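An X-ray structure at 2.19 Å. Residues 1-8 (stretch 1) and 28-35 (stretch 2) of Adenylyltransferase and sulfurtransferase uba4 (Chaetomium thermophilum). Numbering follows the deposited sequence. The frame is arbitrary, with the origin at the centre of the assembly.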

# COMPACT_ATOMS: atom_id res chain seq x y z
N GLY B 1 34.31 2.63 -6.92
CA GLY B 1 32.97 2.21 -6.55
C GLY B 1 31.90 2.83 -7.41
O GLY B 1 30.89 2.20 -7.72
N SER B 2 32.13 4.09 -7.80
CA SER B 2 31.22 4.82 -8.68
C SER B 2 31.78 4.95 -10.09
O SER B 2 31.30 5.79 -10.87
CB SER B 2 30.92 6.20 -8.09
OG SER B 2 32.11 6.94 -7.92
N THR B 3 32.78 4.14 -10.44
CA THR B 3 33.47 4.26 -11.71
C THR B 3 33.23 3.07 -12.63
O THR B 3 33.93 2.93 -13.64
CB THR B 3 34.98 4.42 -11.47
OG1 THR B 3 35.46 3.33 -10.68
CG2 THR B 3 35.27 5.73 -10.75
N GLN B 4 32.25 2.22 -12.32
CA GLN B 4 31.98 1.06 -13.15
C GLN B 4 31.44 1.50 -14.51
O GLN B 4 30.52 2.31 -14.60
CB GLN B 4 30.98 0.14 -12.47
CG GLN B 4 31.61 -0.92 -11.58
CD GLN B 4 30.65 -1.46 -10.55
OE1 GLN B 4 29.95 -0.70 -9.88
NE2 GLN B 4 30.60 -2.78 -10.41
N LYS B 5 32.03 0.94 -15.57
CA LYS B 5 31.57 1.17 -16.93
C LYS B 5 31.18 -0.13 -17.63
O LYS B 5 30.77 -0.09 -18.80
CB LYS B 5 32.66 1.88 -17.75
CG LYS B 5 33.23 3.13 -17.10
CD LYS B 5 32.61 4.41 -17.66
CE LYS B 5 33.19 5.65 -16.98
NZ LYS B 5 32.29 6.19 -15.92
N SER B 6 31.28 -1.27 -16.94
CA SER B 6 30.98 -2.56 -17.53
C SER B 6 30.26 -3.43 -16.50
O SER B 6 30.34 -3.20 -15.30
CB SER B 6 32.26 -3.29 -17.99
OG SER B 6 32.78 -2.70 -19.17
N LEU B 7 29.55 -4.43 -17.01
CA LEU B 7 28.89 -5.43 -16.18
C LEU B 7 29.63 -6.76 -16.32
O LEU B 7 29.93 -7.18 -17.45
CB LEU B 7 27.43 -5.60 -16.56
CG LEU B 7 26.47 -4.42 -16.37
CD1 LEU B 7 25.03 -4.92 -16.41
CD2 LEU B 7 26.75 -3.69 -15.08
N SER B 8 29.83 -7.41 -15.21
CA SER B 8 30.49 -8.71 -15.27
C SER B 8 29.48 -9.77 -15.74
O SER B 8 28.30 -9.53 -15.73
CB SER B 8 31.09 -9.18 -13.94
OG SER B 8 30.08 -9.49 -13.05
N GLY B 28 20.92 2.18 -16.95
CA GLY B 28 20.19 2.22 -15.70
C GLY B 28 20.82 1.35 -14.63
O GLY B 28 20.90 1.73 -13.46
N GLN B 29 21.30 0.16 -15.02
CA GLN B 29 21.89 -0.75 -14.06
C GLN B 29 23.21 -0.22 -13.53
O GLN B 29 23.48 -0.30 -12.32
CB GLN B 29 22.09 -2.13 -14.70
CG GLN B 29 22.50 -3.20 -13.70
CD GLN B 29 21.44 -3.41 -12.63
OE1 GLN B 29 20.26 -3.56 -12.93
NE2 GLN B 29 21.87 -3.40 -11.37
N LEU B 30 24.06 0.32 -14.40
CA LEU B 30 25.32 0.90 -13.95
C LEU B 30 25.09 2.06 -12.99
O LEU B 30 25.89 2.26 -12.07
CB LEU B 30 26.15 1.36 -15.14
CG LEU B 30 26.77 0.27 -16.01
CD1 LEU B 30 27.36 0.86 -17.28
CD2 LEU B 30 27.82 -0.51 -15.23
N ARG B 31 24.02 2.82 -13.19
CA ARG B 31 23.72 3.93 -12.29
C ARG B 31 23.36 3.43 -10.90
O ARG B 31 23.70 4.08 -9.89
CB ARG B 31 22.59 4.78 -12.86
CG ARG B 31 23.05 5.74 -13.95
CD ARG B 31 21.89 6.38 -14.68
NE ARG B 31 22.35 7.16 -15.82
CZ ARG B 31 21.55 7.83 -16.65
NH1 ARG B 31 20.24 7.82 -16.47
NH2 ARG B 31 22.07 8.52 -17.66
N LEU B 32 22.67 2.30 -10.81
CA LEU B 32 22.44 1.69 -9.50
C LEU B 32 23.76 1.22 -8.88
O LEU B 32 24.05 1.49 -7.71
CB LEU B 32 21.46 0.53 -9.62
CG LEU B 32 20.04 0.88 -10.07
CD1 LEU B 32 19.23 -0.40 -10.27
CD2 LEU B 32 19.36 1.81 -9.06
N MET B 33 24.57 0.52 -9.67
CA MET B 33 25.80 -0.08 -9.15
C MET B 33 26.85 0.96 -8.79
O MET B 33 27.72 0.68 -7.96
CB MET B 33 26.37 -1.05 -10.18
CG MET B 33 25.45 -2.22 -10.49
SD MET B 33 25.95 -3.13 -11.97
CE MET B 33 27.65 -3.54 -11.57
N ASN B 34 26.80 2.15 -9.39
CA ASN B 34 27.70 3.23 -9.04
C ASN B 34 27.13 4.15 -7.98
O ASN B 34 27.77 5.15 -7.63
CB ASN B 34 28.05 4.04 -10.29
CG ASN B 34 28.97 3.29 -11.24
OD1 ASN B 34 29.90 2.60 -10.80
ND2 ASN B 34 28.71 3.39 -12.54
N ALA B 35 25.96 3.84 -7.44
CA ALA B 35 25.28 4.71 -6.49
C ALA B 35 25.61 4.33 -5.06
O ALA B 35 26.03 3.21 -4.76
CB ALA B 35 23.76 4.66 -6.71

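The N-terminal stretch, which has no regular helix or strand, packs against the end of a helix and N34, the residue that follows it. N34 is the centre of the polar contact. Its side-chain amide meets the backbone of Q4 through two hydrogen bonds. Q4 N donates to N34 OD1 at 2.8 Å, with an N-H...acceptor angle of 145°. N34 ND2 donates to Q4 O at 2.9 Å, and the angle of 169° is nearly straight. One amide group thus satisfies both the backbone donor and the backbone acceptor of Q4.

The chain curls closely around N34 OD1, but not every near atom is a partner. T3 N lies 3.3 Å from N34 OD1 at a poor angle, so it is not hydrogen-bonded there. G1 O is also 3.3 Å from N34 OD1, and both atoms are acceptors. G1 O instead receives a CA-H...O contact from N34 CA at 3.6 Å, with an angle of 168° at the hydrogen.

Within the second stretch, L30 O accepts from N34 N at 2.8 Å. N34 ND2 is 3.1 Å from L30 O, but the angle is poor and no bond forms. M33 N donates to Q29 O at 3.0 Å, in the usual helical pattern.

The amide of Q29 is satisfied elsewhere in the structure. The side chain of S8 caps a backbone N just past its stretch.

The apolar part of the contact centres on L7. Its CB points sideways, but the end of the side chain comes nearer to the helix. L7 CD2 lies 3.4 Å from L30 CD2 and 3.3 Å from M33 SD, so one methyl touches both residues. S6 O also approaches L30 CD2, at 3.7 Å. The two stretches together bury 464 Å².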